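Local coordinates for SAM-dependent O-methyltransferase (Leptospira interrogans, PDB 2HNK), which transfers a methyl group from S-adenosylmethionine to an oxygen atom of an acceptor substrate, as an O-methyltransferase with a modified Rossmann fold, at the interface of chains A and B. Residues are numbered along the deposited sequence; one frame, centred on the assembly and turned at random. Chains: chain A/B, SAM-dependent O-methyltransferase.

Contact 1: the interface of chains A and B. Residues chain A 183, 185-186, 188, 220, 223; chain B 6, 8, 12, 15-16.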
loop_
_atom_site.group_PDB
_atom_site.type_symbol
_atom_site.label_atom_id
_atom_site.label_comp_id
_atom_site.label_asym_id
_atom_site.label_seq_id
_atom_site.Cartn_x
_atom_site.Cartn_y
_atom_site.Cartn_z
ATOM N N LEU A 183 4.474 8.263 -12.629
ATOM C CA LEU A 183 3.601 8.625 -13.736
ATOM C C LEU A 183 3.982 9.972 -14.356
ATOM O O LEU A 183 3.607 10.255 -15.485
ATOM C CB LEU A 183 2.111 8.546 -13.335
ATOM C CG LEU A 183 1.622 7.114 -13.045
ATOM C CD1 LEU A 183 0.191 7.070 -12.537
ATOM C CD2 LEU A 183 1.800 6.189 -14.260
ATOM N N ASP A 185 3.177 13.190 -14.318
ATOM C CA ASP A 185 2.140 14.047 -14.900
ATOM C C ASP A 185 1.522 13.444 -16.170
ATOM O O ASP A 185 0.913 14.140 -16.980
ATOM C CB ASP A 185 2.705 15.450 -15.152
ATOM C CG ASP A 185 1.630 16.482 -15.440
ATOM O OD1 ASP A 185 0.585 16.487 -14.760
ATOM O OD2 ASP A 185 1.843 17.300 -16.359
ATOM N N GLY A 186 1.690 12.138 -16.334
ATOM C CA GLY A 186 1.158 11.424 -17.483
ATOM C C GLY A 186 2.101 11.351 -18.665
ATOM O O GLY A 186 1.835 10.619 -19.623
ATOM N N VAL A 188 4.903 9.934 -19.200
ATOM C CA VAL A 188 5.468 8.599 -19.461
ATOM C C VAL A 188 4.698 7.799 -20.517
ATOM O O VAL A 188 5.291 6.993 -21.238
ATOM C CB VAL A 188 5.619 7.741 -18.165
ATOM C CG1 VAL A 188 6.705 8.304 -17.257
ATOM C CG2 VAL A 188 4.293 7.603 -17.426
ATOM N N PRO A 220 -1.945 4.678 -8.388
ATOM C CA PRO A 220 -2.268 6.025 -8.886
ATOM C C PRO A 220 -2.605 7.047 -7.794
ATOM O O PRO A 220 -3.589 7.768 -7.903
ATOM C CB PRO A 220 -3.460 5.790 -9.825
ATOM C CG PRO A 220 -4.079 4.534 -9.365
ATOM C CD PRO A 220 -3.048 3.722 -8.609
ATOM N N ASP A 223 1.423 11.596 -7.855
ATOM C CA ASP A 223 1.923 11.585 -9.237
ATOM C C ASP A 223 2.384 10.168 -9.649
ATOM O O ASP A 223 3.263 9.990 -10.504
ATOM C CB ASP A 223 3.049 12.623 -9.377
ATOM C CG ASP A 223 3.492 12.847 -10.822
ATOM O OD1 ASP A 223 2.644 12.955 -11.738
ATOM O OD2 ASP A 223 4.719 12.935 -11.025
ATOM N N ILE B 6 -3.035 12.615 -9.699
ATOM C CA ILE B 6 -2.972 12.646 -11.144
ATOM C C ILE B 6 -4.329 12.318 -11.781
ATOM O O ILE B 6 -5.036 11.420 -11.330
ATOM C CB ILE B 6 -1.865 11.674 -11.655
ATOM C CG1 ILE B 6 -1.627 11.840 -13.164
ATOM C CG2 ILE B 6 -2.173 10.212 -11.257
ATOM C CD1 ILE B 6 -0.297 11.315 -13.636
ATOM N N LEU B 8 -6.270 10.485 -14.371
ATOM C CA LEU B 8 -6.054 9.285 -15.159
ATOM C C LEU B 8 -6.836 9.332 -16.452
ATOM O O LEU B 8 -7.984 9.768 -16.476
ATOM C CB LEU B 8 -6.432 8.032 -14.367
ATOM C CG LEU B 8 -5.541 7.724 -13.166
ATOM C CD1 LEU B 8 -6.208 6.695 -12.285
ATOM C CD2 LEU B 8 -4.170 7.249 -13.607
ATOM N N LEU B 12 -3.192 6.394 -20.062
ATOM C CA LEU B 12 -2.335 6.297 -18.887
ATOM C C LEU B 12 -2.624 5.021 -18.087
ATOM O O LEU B 12 -1.711 4.430 -17.510
ATOM C CB LEU B 12 -2.461 7.562 -18.021
ATOM C CG LEU B 12 -1.505 7.845 -16.849
ATOM C CD1 LEU B 12 -0.004 7.768 -17.225
ATOM C CD2 LEU B 12 -1.827 9.192 -16.231
ATOM N N TYR B 15 -0.890 2.286 -19.906
ATOM C CA TYR B 15 0.513 2.367 -19.519
ATOM C C TYR B 15 0.749 1.685 -18.156
ATOM O O TYR B 15 1.659 0.864 -18.022
ATOM C CB TYR B 15 1.007 3.825 -19.497
ATOM C CG TYR B 15 2.435 3.941 -19.021
ATOM C CD1 TYR B 15 3.492 3.974 -19.937
ATOM C CD2 TYR B 15 2.739 3.977 -17.656
ATOM C CE1 TYR B 15 4.797 4.059 -19.512
ATOM C CE2 TYR B 15 4.040 4.059 -17.220
ATOM C CZ TYR B 15 5.071 4.101 -18.152
ATOM O OH TYR B 15 6.374 4.186 -17.735
ATOM N N ILE B 16 -0.078 2.030 -17.166
ATOM C CA ILE B 16 -0.007 1.428 -15.823
ATOM C C ILE B 16 -0.078 -0.104 -15.892
ATOM O O ILE B 16 0.797 -0.797 -15.371
ATOM C CB ILE B 16 -1.101 1.981 -14.865
ATOM C CG1 ILE B 16 -0.862 3.469 -14.576
ATOM C CG2 ILE B 16 -1.112 1.204 -13.567
ATOM C CD1 ILE B 16 -2.046 4.197 -13.948
#
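A:Leu183 reaches out from its loop into the N-terminal segment of chain B, and its side chain lies about at right angles to both B:Ile6 and B:Ile16. CG stands anti to the carbonyl carbon (chi1 -67°), which carries it toward helix 10-18, and there the methyls fork: CD1 goes to the CD1 tip of B:Ile16, while CD2 lies 3.8 Å from CD1 of B:Leu12 and equally near CG1 of B:Ile16. B:Ile6 comes at the base of the same leucine, its CD1 3.7 Å from CB of A:Leu183. B:Ile6 is nearly extended, CG1 anti to the backbone N (chi1 -171°), and this carries its tip on to the start of 3-10 helix 184-189. There CD1 of B:Ile6 lies 3.5 Å from N of A:Gly186. B:Leu12 slants across A:Leu183 and sets both its methyls against CA of A:Gly186, where no side chain intervenes. At one end of the patch CB of A:Pro220 meets CD1 of B:Leu8 at 3.8 Å. At the other, A:Val188 stands over a face of the B:Tyr15 ring, CG2 3.8 Å from the ring centroid and displaced toward the rim. The patch is apolar across the chains, with no polar pair in bonding reach. Within chain A, the 3-10 turn is tied to the loop beside B:Ile6: the amide N of A:Asp185 donates to the syn lone pair of carboxylate OD1 of A:Asp223, 2.6 Å away.

Contact 2: the interface of chains A and B. Residues chain A 215-217, 219, 227; chain B 50-51, 54-55, 58.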
loop_
_atom_site.group_PDB
_atom_site.type_symbol
_atom_site.label_atom_id
_atom_site.label_comp_id
_atom_site.label_asym_id
_atom_site.label_seq_id
_atom_site.Cartn_x
_atom_site.Cartn_y
_atom_site.Cartn_z
ATOM N N ASP A 215 8.648 -7.752 -7.127
ATOM C CA ASP A 215 7.265 -7.533 -7.519
ATOM C C ASP A 215 6.976 -6.026 -7.449
ATOM O O ASP A 215 7.590 -5.312 -6.651
ATOM C CB ASP A 215 6.306 -8.287 -6.586
ATOM C CG ASP A 215 6.492 -9.796 -6.645
ATOM O OD1 ASP A 215 6.359 -10.357 -7.760
ATOM O OD2 ASP A 215 6.764 -10.418 -5.581
ATOM N N VAL A 216 6.028 -5.565 -8.264
ATOM C CA VAL A 216 5.659 -4.155 -8.362
ATOM C C VAL A 216 4.141 -3.951 -8.280
ATOM O O VAL A 216 3.368 -4.745 -8.810
ATOM C CB VAL A 216 6.210 -3.498 -9.685
ATOM C CG1 VAL A 216 5.790 -4.286 -10.929
ATOM C CG2 VAL A 216 5.780 -2.044 -9.807
ATOM N N SER A 217 3.741 -2.887 -7.594
ATOM C CA SER A 217 2.390 -2.356 -7.659
ATOM C C SER A 217 2.524 -0.857 -7.911
ATOM O O SER A 217 3.163 -0.153 -7.136
ATOM C CB SER A 217 1.626 -2.609 -6.351
ATOM O OG SER A 217 0.315 -2.049 -6.403
ATOM N N VAL A 219 0.699 2.436 -7.926
ATOM C CA VAL A 219 -0.493 2.999 -7.308
ATOM C C VAL A 219 -0.740 4.419 -7.841
ATOM O O VAL A 219 0.146 5.268 -7.771
ATOM C CB VAL A 219 -0.365 2.990 -5.742
ATOM C CG1 VAL A 219 -1.645 3.449 -5.083
ATOM C CG2 VAL A 219 0.002 1.592 -5.235
ATOM N N LEU A 227 5.210 0.670 -5.492
ATOM C CA LEU A 227 5.690 -0.198 -4.423
ATOM C C LEU A 227 6.463 -1.334 -5.084
ATOM O O LEU A 227 5.897 -2.103 -5.853
ATOM C CB LEU A 227 4.535 -0.729 -3.575
ATOM C CG LEU A 227 3.591 0.332 -3.005
ATOM C CD1 LEU A 227 2.485 -0.309 -2.155
ATOM C CD2 LEU A 227 4.375 1.394 -2.231
ATOM N N GLN B 50 -2.884 -6.831 -7.808
ATOM C CA GLN B 50 -1.444 -6.694 -7.579
ATOM C C GLN B 50 -1.116 -5.893 -6.325
ATOM O O GLN B 50 -0.127 -6.178 -5.626
ATOM C CB GLN B 50 -0.752 -6.071 -8.799
ATOM C CG GLN B 50 -0.179 -7.075 -9.761
ATOM C CD GLN B 50 0.874 -7.947 -9.120
ATOM O OE1 GLN B 50 0.624 -9.118 -8.841
ATOM N NE2 GLN B 50 2.053 -7.379 -8.856
ATOM N N PHE B 51 -1.947 -4.888 -6.065
ATOM C CA PHE B 51 -1.859 -4.081 -4.864
ATOM C C PHE B 51 -2.066 -4.951 -3.620
ATOM O O PHE B 51 -1.284 -4.884 -2.676
ATOM C CB PHE B 51 -2.880 -2.941 -4.957
ATOM C CG PHE B 51 -2.819 -1.948 -3.822
ATOM C CD1 PHE B 51 -1.638 -1.266 -3.523
ATOM C CD2 PHE B 51 -3.966 -1.662 -3.082
ATOM C CE1 PHE B 51 -1.593 -0.343 -2.494
ATOM C CE2 PHE B 51 -3.926 -0.737 -2.045
ATOM C CZ PHE B 51 -2.733 -0.075 -1.754
ATOM N N ILE B 54 1.072 -7.329 -3.254
ATOM C CA ILE B 54 2.245 -6.702 -2.645
ATOM C C ILE B 54 2.044 -6.404 -1.153
ATOM O O ILE B 54 2.940 -6.637 -0.337
ATOM C CB ILE B 54 2.748 -5.454 -3.450
ATOM C CG1 ILE B 54 4.235 -5.211 -3.205
ATOM C CG2 ILE B 54 1.959 -4.185 -3.131
ATOM C CD1 ILE B 54 5.102 -5.579 -4.371
ATOM N N LEU B 55 0.859 -5.910 -0.805
ATOM C CA LEU B 55 0.517 -5.625 0.587
ATOM C C LEU B 55 0.570 -6.870 1.468
ATOM O O LEU B 55 1.007 -6.800 2.610
ATOM C CB LEU B 55 -0.867 -4.991 0.676
ATOM C CG LEU B 55 -1.070 -3.499 0.981
ATOM C CD1 LEU B 55 0.118 -2.591 0.678
ATOM C CD2 LEU B 55 -2.346 -3.002 0.277
ATOM N N ILE B 58 4.378 -7.518 1.921
ATOM C CA ILE B 58 4.978 -6.470 2.745
ATOM C C ILE B 58 4.601 -6.675 4.214
ATOM O O ILE B 58 5.456 -6.591 5.094
ATOM C CB ILE B 58 4.544 -5.040 2.249
ATOM C CG1 ILE B 58 5.170 -4.720 0.889
ATOM C CG2 ILE B 58 4.889 -3.960 3.260
ATOM C CD1 ILE B 58 4.545 -3.491 0.191
#
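B:Ile54 on helix 46-59 packs against A:Asp215, A:Ser217 and A:Leu227, which lie on strands 214-219 and 225-230 of the modified Rossmann fold of this methyltransferase family. From CB of B:Ile54 the chain forks. The short branch, CG2, sits between the backbone N and the carbonyl carbon and turns to A:Ser217, 3.6 Å from its CB, with CD1 of A:Leu227 at 4.0 Å on a slanting approach. The long branch leaves through CG1, roughly anti to the backbone N (chi1 -155°), and takes the tip, CD1, along strand 214-219 to A:Asp215; there CD1 lies 3.7 Å from CB and also meets the backbone carbonyl. One turn earlier B:Gln50 bends at chi2 (-61°) and brings its amide to the strand backbone: NE2 donates to the carbonyl O of A:Val216 at 2.9 Å. The acceptor lies nearly in the amide plane; the bond is moderately bent at the hydrogen (147°), with the donor tilted out of the carbonyl plane, and it recognises main chain and no particular side chain. B:Phe51 points the other way along the strand. CG2 of A:Val219 approaches CD1 and CE1 of its ring obliquely, 3.7 Å from CD1, while hydroxyl OG of A:Ser217 lies against CA of B:Phe51, and 3.6 Å from both CB and CD1. On the ring side opposite A:Val219, CD2 of B:Leu55 from the same helix rests 3.5 Å above the plane, toward the rim.

Contact 3: the interface of chains A and B. Residues chain A 188, 202, 205-206; chain B 15, 19.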
loop_
_atom_site.group_PDB
_atom_site.type_symbol
_atom_site.label_atom_id
_atom_site.label_comp_id
_atom_site.label_asym_id
_atom_site.label_seq_id
_atom_site.Cartn_x
_atom_site.Cartn_y
_atom_site.Cartn_z
ATOM N N VAL A 188 4.903 9.934 -19.200
ATOM C CA VAL A 188 5.468 8.599 -19.461
ATOM C C VAL A 188 4.698 7.799 -20.517
ATOM O O VAL A 188 5.291 6.993 -21.238
ATOM C CB VAL A 188 5.619 7.741 -18.165
ATOM C CG1 VAL A 188 6.705 8.304 -17.257
ATOM C CG2 VAL A 188 4.293 7.603 -17.426
ATOM N N ARG A 202 10.449 6.429 -17.274
ATOM C CA ARG A 202 10.029 5.376 -18.192
ATOM C C ARG A 202 10.924 4.146 -18.113
ATOM O O ARG A 202 10.439 3.013 -18.015
ATOM C CB ARG A 202 10.032 5.881 -19.636
ATOM C CG ARG A 202 8.683 6.062 -20.217
ATOM C CD ARG A 202 8.750 6.270 -21.725
ATOM N NE ARG A 202 7.844 7.350 -22.087
ATOM C CZ ARG A 202 8.218 8.509 -22.608
ATOM N NH1 ARG A 202 9.495 8.743 -22.893
ATOM N NH2 ARG A 202 7.299 9.424 -22.874
ATOM N N ASN A 205 10.572 2.334 -14.803
ATOM C CA ASN A 205 9.347 1.532 -14.826
ATOM C C ASN A 205 9.509 0.223 -15.617
ATOM O O ASN A 205 9.040 -0.825 -15.170
ATOM C CB ASN A 205 8.145 2.339 -15.360
ATOM C CG ASN A 205 7.728 3.485 -14.435
ATOM O OD1 ASN A 205 7.978 3.469 -13.228
ATOM N ND2 ASN A 205 7.072 4.483 -15.010
ATOM N N GLU A 206 10.160 0.295 -16.781
ATOM C CA GLU A 206 10.435 -0.880 -17.605
ATOM C C GLU A 206 11.337 -1.884 -16.866
ATOM O O GLU A 206 11.064 -3.086 -16.845
ATOM C CB GLU A 206 11.067 -0.436 -18.927
ATOM C CG GLU A 206 11.209 -1.527 -19.979
ATOM C CD GLU A 206 12.105 -1.121 -21.143
ATOM O OE1 GLU A 206 12.743 -0.046 -21.094
ATOM O OE2 GLU A 206 12.178 -1.892 -22.116
ATOM N N TYR B 15 -0.890 2.286 -19.906
ATOM C CA TYR B 15 0.513 2.367 -19.519
ATOM C C TYR B 15 0.749 1.685 -18.156
ATOM O O TYR B 15 1.659 0.864 -18.022
ATOM C CB TYR B 15 1.007 3.825 -19.497
ATOM C CG TYR B 15 2.435 3.941 -19.021
ATOM C CD1 TYR B 15 3.492 3.974 -19.937
ATOM C CD2 TYR B 15 2.739 3.977 -17.656
ATOM C CE1 TYR B 15 4.797 4.059 -19.512
ATOM C CE2 TYR B 15 4.040 4.059 -17.220
ATOM C CZ TYR B 15 5.071 4.101 -18.152
ATOM O OH TYR B 15 6.374 4.186 -17.735
ATOM N N ASN B 19 2.957 -1.765 -17.404
ATOM C CA ASN B 19 4.154 -1.573 -16.598
ATOM C C ASN B 19 4.058 -2.047 -15.155
ATOM O O ASN B 19 4.940 -1.746 -14.356
ATOM C CB ASN B 19 4.560 -0.103 -16.621
ATOM C CG ASN B 19 5.193 0.290 -17.920
ATOM O OD1 ASN B 19 6.403 0.161 -18.094
ATOM N ND2 ASN B 19 4.378 0.759 -18.854
HETATM O O HOH W 1 7.090 -0.635 -13.168
HETATM O O HOH W 2 7.890 2.357 -18.976
#
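Helical backbone on helix 196-210 sets the A:Asn205 side chain and the A:Arg202 main-chain carbonyl toward B:Tyr15 near the end of helix 10-18, whereas B:Asn19 just beyond has left helical geometry. A:Asn205 meets the tyrosine tip to tip: amide ND2 donates to phenol OH of B:Tyr15 at 2.8 Å, almost straight at 171°. The oxygen lies close to the amide plane, and ND2 lies at the ring edge with the two planes 65° apart. On the ring face away from A:Val188, B:Asn19 places ND2 3.3 Å above the centre. That amide is held by donating to the main-chain O of B:Tyr15 at 2.8 Å, which helps fix its plane over the ring. Its other end, OD1, bonds water 2, which also joins phenol OH of B:Tyr15 at 2.7 Å and the carbonyl O of A:Arg202. Water 1 makes a second bridge, between the carbonyl O of A:Asn205 and that of B:Asn19. The A:Arg202 side chain turns back to its own chain: NE donates in the guanidinium plane to the carbonyl O of A:Val188 at 2.7 Å, bracing the residue that packs on the tyrosine. The site thus gives the two-chain assembly a directional polar link beside apolar packing.

Contact 1 and contact 3 are neighbours, about 9 Å between the centres of their C-alpha atoms, and share A:Val188 and B:Tyr15; one tyrosine of helix 10-18 therefore serves both the apolar patch and the water-bridged one. The C-alpha centre of contact 2 is about 16 Å from that of contact 1 and about 15 Å from that of contact 3, and it uses another helix of chain B, 46-59. On chain A, A:Pro220 of contact 1 directly follows strand 214-219 of contact 2. Each contact recurs with the chains exchanged, so the N-terminal segment of each chain packs on the other, consistent with a dimer, though the structure alone does not prove one in solution.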